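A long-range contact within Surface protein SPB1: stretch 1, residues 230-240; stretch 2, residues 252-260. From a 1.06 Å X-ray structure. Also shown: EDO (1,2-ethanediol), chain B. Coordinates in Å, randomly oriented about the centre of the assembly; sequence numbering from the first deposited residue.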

ATOM      1  N   GLY A 230      -3.454 -10.041  -0.522  1.00  5.65           N
ATOM      2  CA  GLY A 230      -3.413  -8.709  -1.095  1.00  5.86           C
ATOM      3  C   GLY A 230      -4.687  -7.886  -0.980  1.00  5.76           C
ATOM      4  O   GLY A 230      -5.024  -7.158  -1.914  1.00  6.32           O
ATOM      5  N   LEU A 231      -5.367  -7.971   0.157  1.00  5.59           N
ATOM      6  CA  LEU A 231      -6.659  -7.327   0.361  1.00  5.37           C
ATOM      7  C   LEU A 231      -6.564  -6.236   1.439  1.00  6.10           C
ATOM      8  O   LEU A 231      -5.938  -6.389   2.480  1.00  6.50           O
ATOM      9  CB  LEU A 231      -7.692  -8.352   0.845  1.00  6.08           C
ATOM     10  CG  LEU A 231      -8.048  -9.437  -0.163  1.00  6.96           C
ATOM     11  CD1 LEU A 231      -8.811 -10.542   0.526  1.00  8.81           C
ATOM     12  CD2 LEU A 231      -8.846  -8.859  -1.301  1.00  9.90           C
ATOM     13  N   LYS A 232      -7.304  -5.169   1.199  1.00  5.91           N
ATOM     14  CA  LYS A 232      -7.513  -4.096   2.138  1.00  6.70           C
ATOM     15  C   LYS A 232      -8.268  -4.607   3.365  1.00  6.47           C
ATOM     16  O   LYS A 232      -9.081  -5.537   3.273  1.00  6.85           O
ATOM     17  CB  LYS A 232      -8.335  -2.998   1.408  1.00  7.52           C
ATOM     18  CG  LYS A 232      -8.435  -1.676   2.145  1.00  7.41           C
ATOM     19  CD  LYS A 232      -9.172  -0.649   1.286  1.00  8.39           C
ATOM     20  CE  LYS A 232      -9.271   0.727   1.915  1.00  8.93           C
ATOM     21  NZ  LYS A 232      -7.944   1.430   1.913  1.00  9.22           N
ATOM     22  N   GLU A 233      -8.074  -3.981   4.512  1.00  6.60           N
ATOM     23  CA  GLU A 233      -8.889  -4.279   5.675  1.00  6.77           C
ATOM     24  C   GLU A 233     -10.366  -4.111   5.337  1.00  6.77           C
ATOM     25  O   GLU A 233     -10.738  -3.294   4.489  1.00  8.14           O
ATOM     26  CB  GLU A 233      -8.520  -3.360   6.832  1.00  9.21           C
ATOM     27  CG  GLU A 233      -8.949  -1.945   6.598  1.00 11.99           C
ATOM     28  CD  GLU A 233      -8.209  -0.974   7.492  1.00 14.58           C
ATOM     29  OE1 GLU A 233      -7.137  -0.492   7.073  1.00 16.35           O
ATOM     30  OE2 GLU A 233      -8.707  -0.706   8.604  1.00 16.16           O
ATOM     31  N   GLY A 234     -11.206  -4.854   6.044  1.00  6.44           N
ATOM     32  CA  GLY A 234     -12.643  -4.761   5.860  1.00  7.49           C
ATOM     33  C   GLY A 234     -13.321  -6.066   6.200  1.00  6.02           C
ATOM     34  O   GLY A 234     -12.735  -6.974   6.766  1.00  7.13           O
ATOM     35  N   THR A 235     -14.591  -6.104   5.840  1.00  6.05           N
ATOM     36  CA  THR A 235     -15.438  -7.267   6.102  1.00  6.13           C
ATOM     37  C   THR A 235     -15.743  -7.959   4.776  1.00  5.99           C
ATOM     38  O   THR A 235     -16.240  -7.324   3.849  1.00  6.88           O
ATOM     39  CB  THR A 235     -16.756  -6.856   6.776  1.00  7.85           C
ATOM     40  OG1 THR A 235     -16.464  -6.142   7.972  1.00  8.85           O
ATOM     41  CG2 THR A 235     -17.594  -8.084   7.115  1.00  9.97           C
ATOM     42  N   TYR A 236     -15.436  -9.242   4.682  1.00  5.68           N
ATOM     43  CA  TYR A 236     -15.614 -10.017   3.474  1.00  5.45           C
ATOM     44  C   TYR A 236     -16.489 -11.218   3.777  1.00  5.60           C
ATOM     45  O   TYR A 236     -16.719 -11.560   4.939  1.00  6.45           O
ATOM     46  CB  TYR A 236     -14.238 -10.454   2.936  1.00  5.69           C
ATOM     47  CG  TYR A 236     -13.358  -9.282   2.576  1.00  5.75           C
ATOM     48  CD1 TYR A 236     -13.459  -8.686   1.332  1.00  6.29           C
ATOM     49  CD2 TYR A 236     -12.466  -8.725   3.487  1.00  5.77           C
ATOM     50  CE1 TYR A 236     -12.678  -7.575   0.987  1.00  6.37           C
ATOM     51  CE2 TYR A 236     -11.696  -7.628   3.165  1.00  6.29           C
ATOM     52  CZ  TYR A 236     -11.783  -7.054   1.902  1.00  6.44           C
ATOM     53  OH  TYR A 236     -11.027  -5.956   1.532  1.00  7.07           O
ATOM     54  N   TYR A 237     -16.954 -11.872   2.720  1.00  5.55           N
ATOM     55  CA  TYR A 237     -17.863 -13.001   2.863  1.00  5.78           C
ATOM     56  C   TYR A 237     -17.438 -14.122   1.938  1.00  5.67           C
ATOM     57  O   TYR A 237     -17.271 -13.928   0.732  1.00  6.68           O
ATOM     58  CB  TYR A 237     -19.306 -12.567   2.543  1.00  6.67           C
ATOM     59  CG  TYR A 237     -19.811 -11.538   3.534  1.00  6.74           C
ATOM     60  CD1 TYR A 237     -19.601 -10.181   3.329  1.00  6.96           C
ATOM     61  CD2 TYR A 237     -20.439 -11.934   4.707  1.00  7.69           C
ATOM     62  CE1 TYR A 237     -20.015  -9.236   4.258  1.00  8.13           C
ATOM     63  CE2 TYR A 237     -20.856 -10.987   5.655  1.00  8.86           C
ATOM     64  CZ  TYR A 237     -20.644  -9.640   5.412  1.00  8.70           C
ATOM     65  OH  TYR A 237     -21.057  -8.726   6.358  1.00 10.51           O
ATOM     66  N   LEU A 238     -17.274 -15.305   2.519  1.00  5.92           N
ATOM     67  CA  LEU A 238     -16.878 -16.493   1.776  1.00  6.24           C
ATOM     68  C   LEU A 238     -18.128 -17.166   1.243  1.00  6.42           C
ATOM     69  O   LEU A 238     -18.972 -17.592   2.030  1.00  8.36           O
ATOM     70  CB  LEU A 238     -16.139 -17.462   2.686  1.00  6.86           C
ATOM     71  CG  LEU A 238     -14.946 -16.880   3.469  1.00  9.75           C
ATOM     72  CD1 LEU A 238     -14.341 -17.917   4.399  1.00 10.46           C
ATOM     73  CD2 LEU A 238     -13.906 -16.300   2.584  1.00 12.62           C
ATOM     74  N   VAL A 239     -18.242 -17.269  -0.070  1.00  6.14           N
ATOM     75  CA  VAL A 239     -19.420 -17.823  -0.720  1.00  6.98           C
ATOM     76  C   VAL A 239     -19.031 -19.143  -1.399  1.00  6.58           C
ATOM     77  O   VAL A 239     -18.235 -19.157  -2.336  1.00  6.76           O
ATOM     78  CB  VAL A 239     -19.985 -16.844  -1.750  1.00  8.27           C
ATOM     79  CG1 VAL A 239     -21.174 -17.428  -2.483  1.00 10.04           C
ATOM     80  CG2 VAL A 239     -20.363 -15.513  -1.096  1.00 10.06           C
ATOM     81  N   GLU A 240     -19.599 -20.247  -0.932  1.00  7.02           N
ATOM     82  CA  GLU A 240     -19.332 -21.531  -1.538  1.00  7.10           C
ATOM     83  C   GLU A 240     -20.158 -21.673  -2.802  1.00  7.63           C
ATOM     84  O   GLU A 240     -21.386 -21.550  -2.783  1.00  9.89           O
ATOM     85  CB  GLU A 240     -19.649 -22.655  -0.572  1.00  7.99           C
ATOM     86  CG  GLU A 240     -19.147 -23.980  -1.058  1.00  8.54           C
ATOM     87  CD  GLU A 240     -19.380 -25.094  -0.053  1.00  9.68           C
ATOM     88  OE1 GLU A 240     -20.537 -25.494   0.167  1.00 11.14           O
ATOM     89  OE2 GLU A 240     -18.371 -25.597   0.493  1.00 10.41           O
ATOM     90  N   ASN A 252     -25.435 -20.280   3.118  1.00 20.44           N
ATOM     91  CA  ASN A 252     -25.130 -18.916   3.515  1.00 20.90           C
ATOM     92  C   ASN A 252     -23.648 -18.719   3.526  1.00 17.78           C
ATOM     93  O   ASN A 252     -22.854 -19.679   3.596  1.00 19.82           O
ATOM     94  CB  ASN A 252     -25.717 -18.552   4.874  1.00 25.50           C
ATOM     95  CG  ASN A 252     -27.249 -18.516   4.865  1.00 30.83           C
ATOM     96  OD1 ASN A 252     -27.892 -19.165   5.681  1.00 34.32           O
ATOM     97  ND2 ASN A 252     -27.830 -17.754   3.931  1.00 31.83           N
ATOM     98  N   SER A 253     -23.280 -17.459   3.362  1.00 12.07           N
ATOM     99  CA  SER A 253     -21.890 -17.120   3.320  1.00 10.16           C
ATOM    100  C   SER A 253     -21.333 -17.051   4.728  1.00 10.28           C
ATOM    101  O   SER A 253     -22.073 -17.057   5.712  1.00 12.84           O
ATOM    102  CB  SER A 253     -21.700 -15.804   2.581  1.00 12.68           C
ATOM    103  OG  SER A 253     -22.240 -14.735   3.331  1.00 14.43           O
ATOM    104  N   GLN A 254     -20.012 -17.008   4.816  1.00  9.34           N
ATOM    105  CA  GLN A 254     -19.334 -16.871   6.097  1.00  9.10           C
ATOM    106  C   GLN A 254     -18.575 -15.553   6.147  1.00  7.08           C
ATOM    107  O   GLN A 254     -17.707 -15.294   5.320  1.00  7.18           O
ATOM    108  CB  GLN A 254     -18.387 -18.029   6.340  1.00  9.48           C
ATOM    109  CG  GLN A 254     -17.722 -17.960   7.686  1.00 10.52           C
ATOM    110  CD  GLN A 254     -17.040 -19.261   8.066  1.00 11.17           C
ATOM    111  OE1 GLN A 254     -17.565 -20.333   7.801  1.00 12.88           O
ATOM    112  NE2 GLN A 254     -15.855 -19.168   8.652  1.00 11.10           N
ATOM    113  N   LYS A 255     -18.884 -14.730   7.144  1.00  7.48           N
ATOM    114  CA  LYS A 255     -18.207 -13.456   7.336  1.00  7.21           C
ATOM    115  C   LYS A 255     -16.773 -13.651   7.820  1.00  7.46           C
ATOM    116  O   LYS A 255     -16.522 -14.473   8.706  1.00  8.91           O
ATOM    117  CB  LYS A 255     -18.986 -12.644   8.364  1.00  8.29           C
ATOM    118  CG  LYS A 255     -18.432 -11.236   8.550  1.00 10.55           C
ATOM    119  CD  LYS A 255     -19.345 -10.358   9.400  1.00 15.04           C
ATOM    120  CE  LYS A 255     -19.439 -10.800  10.809  1.00 19.81           C
ATOM    121  NZ  LYS A 255     -20.379  -9.866  11.516  1.00 21.89           N
ATOM    122  N   VAL A 256     -15.851 -12.875   7.261  1.00  6.93           N
ATOM    123  CA  VAL A 256     -14.449 -12.874   7.665  1.00  7.75           C
ATOM    124  C   VAL A 256     -13.983 -11.418   7.728  1.00  7.91           C
ATOM    125  O   VAL A 256     -14.037 -10.701   6.730  1.00  8.58           O
ATOM    126  CB  VAL A 256     -13.573 -13.614   6.653  1.00  9.56           C
ATOM    127  CG1 VAL A 256     -12.112 -13.579   7.107  1.00 10.96           C
ATOM    128  CG2 VAL A 256     -14.037 -15.002   6.405  1.00 12.88           C
ATOM    129  N   ILE A 257     -13.513 -10.995   8.896  1.00  8.59           N
ATOM    130  CA  ILE A 257     -12.985  -9.657   9.077  1.00  9.76           C
ATOM    131  C   ILE A 257     -11.465  -9.676   8.966  1.00  8.77           C
ATOM    132  O   ILE A 257     -10.775 -10.496   9.570  1.00  9.99           O
ATOM    133  CB  ILE A 257     -13.437  -9.066  10.414  1.00 11.63           C
ATOM    134  CG1 ILE A 257     -14.960  -8.864  10.375  1.00 14.22           C
ATOM    135  CG2 ILE A 257     -12.716  -7.749  10.691  1.00 11.97           C
ATOM    136  CD1 ILE A 257     -15.559  -8.477  11.678  1.00 17.20           C
ATOM    137  N   LEU A 258     -10.966  -8.720   8.200  1.00  8.00           N
ATOM    138  CA  LEU A 258      -9.569  -8.508   8.024  1.00  9.73           C
ATOM    139  C   LEU A 258      -9.279  -7.121   8.630  1.00 10.08           C
ATOM    140  O   LEU A 258      -9.953  -6.132   8.326  1.00  9.32           O
ATOM    141  CB  LEU A 258      -9.363  -8.578   6.520  1.00 13.78           C
ATOM    142  CG  LEU A 258      -7.957  -8.662   6.004  1.00 12.50           C
ATOM    143  CD1 LEU A 258      -7.096  -9.787   6.612  1.00  7.87           C
ATOM    144  CD2 LEU A 258      -7.994  -8.801   4.497  1.00 10.23           C
ATOM    145  N   GLY A 259      -8.283  -7.055   9.504  1.00 12.06           N
ATOM    146  CA  GLY A 259      -7.979  -5.824  10.217  1.00 13.85           C
ATOM    147  C   GLY A 259      -8.693  -5.734  11.555  1.00 13.47           C
ATOM    148  O   GLY A 259      -8.964  -6.752  12.187  1.00 12.76           O
ATOM    149  N   ASP A 260      -8.993  -4.518  12.007  1.00 15.60           N
ATOM    150  CA  ASP A 260      -9.646  -4.334  13.299  1.00 17.88           C
ATOM    151  C   ASP A 260     -10.901  -5.173  13.396  1.00 16.29           C
ATOM    152  O   ASP A 260     -11.744  -5.133  12.505  1.00 15.52           O
ATOM    153  CB  ASP A 260     -10.027  -2.864  13.513  1.00 22.38           C
ATOM    154  CG  ASP A 260      -8.826  -1.960  13.737  1.00 26.98           C
ATOM    155  OD1 ASP A 260      -7.768  -2.470  14.153  1.00 29.12           O
ATOM    156  OD2 ASP A 260      -8.962  -0.738  13.508  1.00 30.45           O
TER
HETATM  157  C1  EDO B1471     -15.202  -3.420   3.098  1.00  7.94           C
HETATM  158  O1  EDO B1471     -15.544  -3.908   4.376  1.00  7.43           O
HETATM  159  C2  EDO B1471     -14.580  -4.539   2.284  1.00  8.31           C
HETATM  160  O2  EDO B1471     -15.525  -5.547   1.992  1.00  7.71           O
HETATM  161  O   HOH W   1      -7.453  -2.557  10.294  1.00 30.79           O
HETATM  162  O   HOH W   2     -19.599 -20.345   2.981  1.00 17.35           O
HETATM  163  O   HOH W   3     -21.688 -20.263   1.025  1.00 13.32           O

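Strands 234-240 and 254-258 of Surface protein SPB1 pair antiparallel, burying 683 Å² between the two stretches, both sides summed. Stretch 2 enters through Asn-252, whose side chain points away; water 3 lies within hydrogen-bonding distance of Asn-252 O (2.9 Å) and accepts a hydrogen bond from Glu-240 N (2.9 Å). Ser-253 follows, its CA-to-CB bond pointing toward stretch 1: its OG is 3.6 Å from Tyr-237 CD2 and its CB 3.9 Å from Val-239 CG2. Gln-254 opens the ladder, its N bonding Leu-238 O (3.0 Å) and its O receiving Leu-238 N (2.8 Å); its CB packs 4.3 Å from Leu-238 CB, while the polar end leads away to a partner elsewhere in the structure. Lys-255, in a non-hydrogen-bonded pair with Tyr-237, uses its aliphatic part for contact: CB lies 3.7 Å from Tyr-237 CE2 and CG 3.6 Å from Thr-235 CG2, and the chain's end leads away from the other strand. Val-256 repeats the paired bonds, N to Tyr-236 O (2.8 Å) and O from Tyr-236 N (2.9 Å). Buried and apolar, it sets CG2 3.6 Å from Leu-238 CD1. Ile-257 returns to the face of Thr-235 and Tyr-237, its CG1 3.9 Å from Thr-235 OG1. Leu-258 closes the ladder, N to Gly-234 O and O from Gly-234 N (both 2.9 Å). It is the residue most covered by the other stretch: its CD2 reaches Leu-231 CB (3.7 Å) and Tyr-236 CE2 (4.1 Å), on a ring anchored by a hydrogen bond from Tyr-236 OH to Lys-232 O (2.6 Å). At Gly-259 a CB would come within 2.8 Å of Glu-233 CB, and the backbone angles themselves call for glycine. Beyond it, water 1 accepts from Asp-260 N (3.0 Å) and donates weakly to Glu-233 OE2 (2.8 Å).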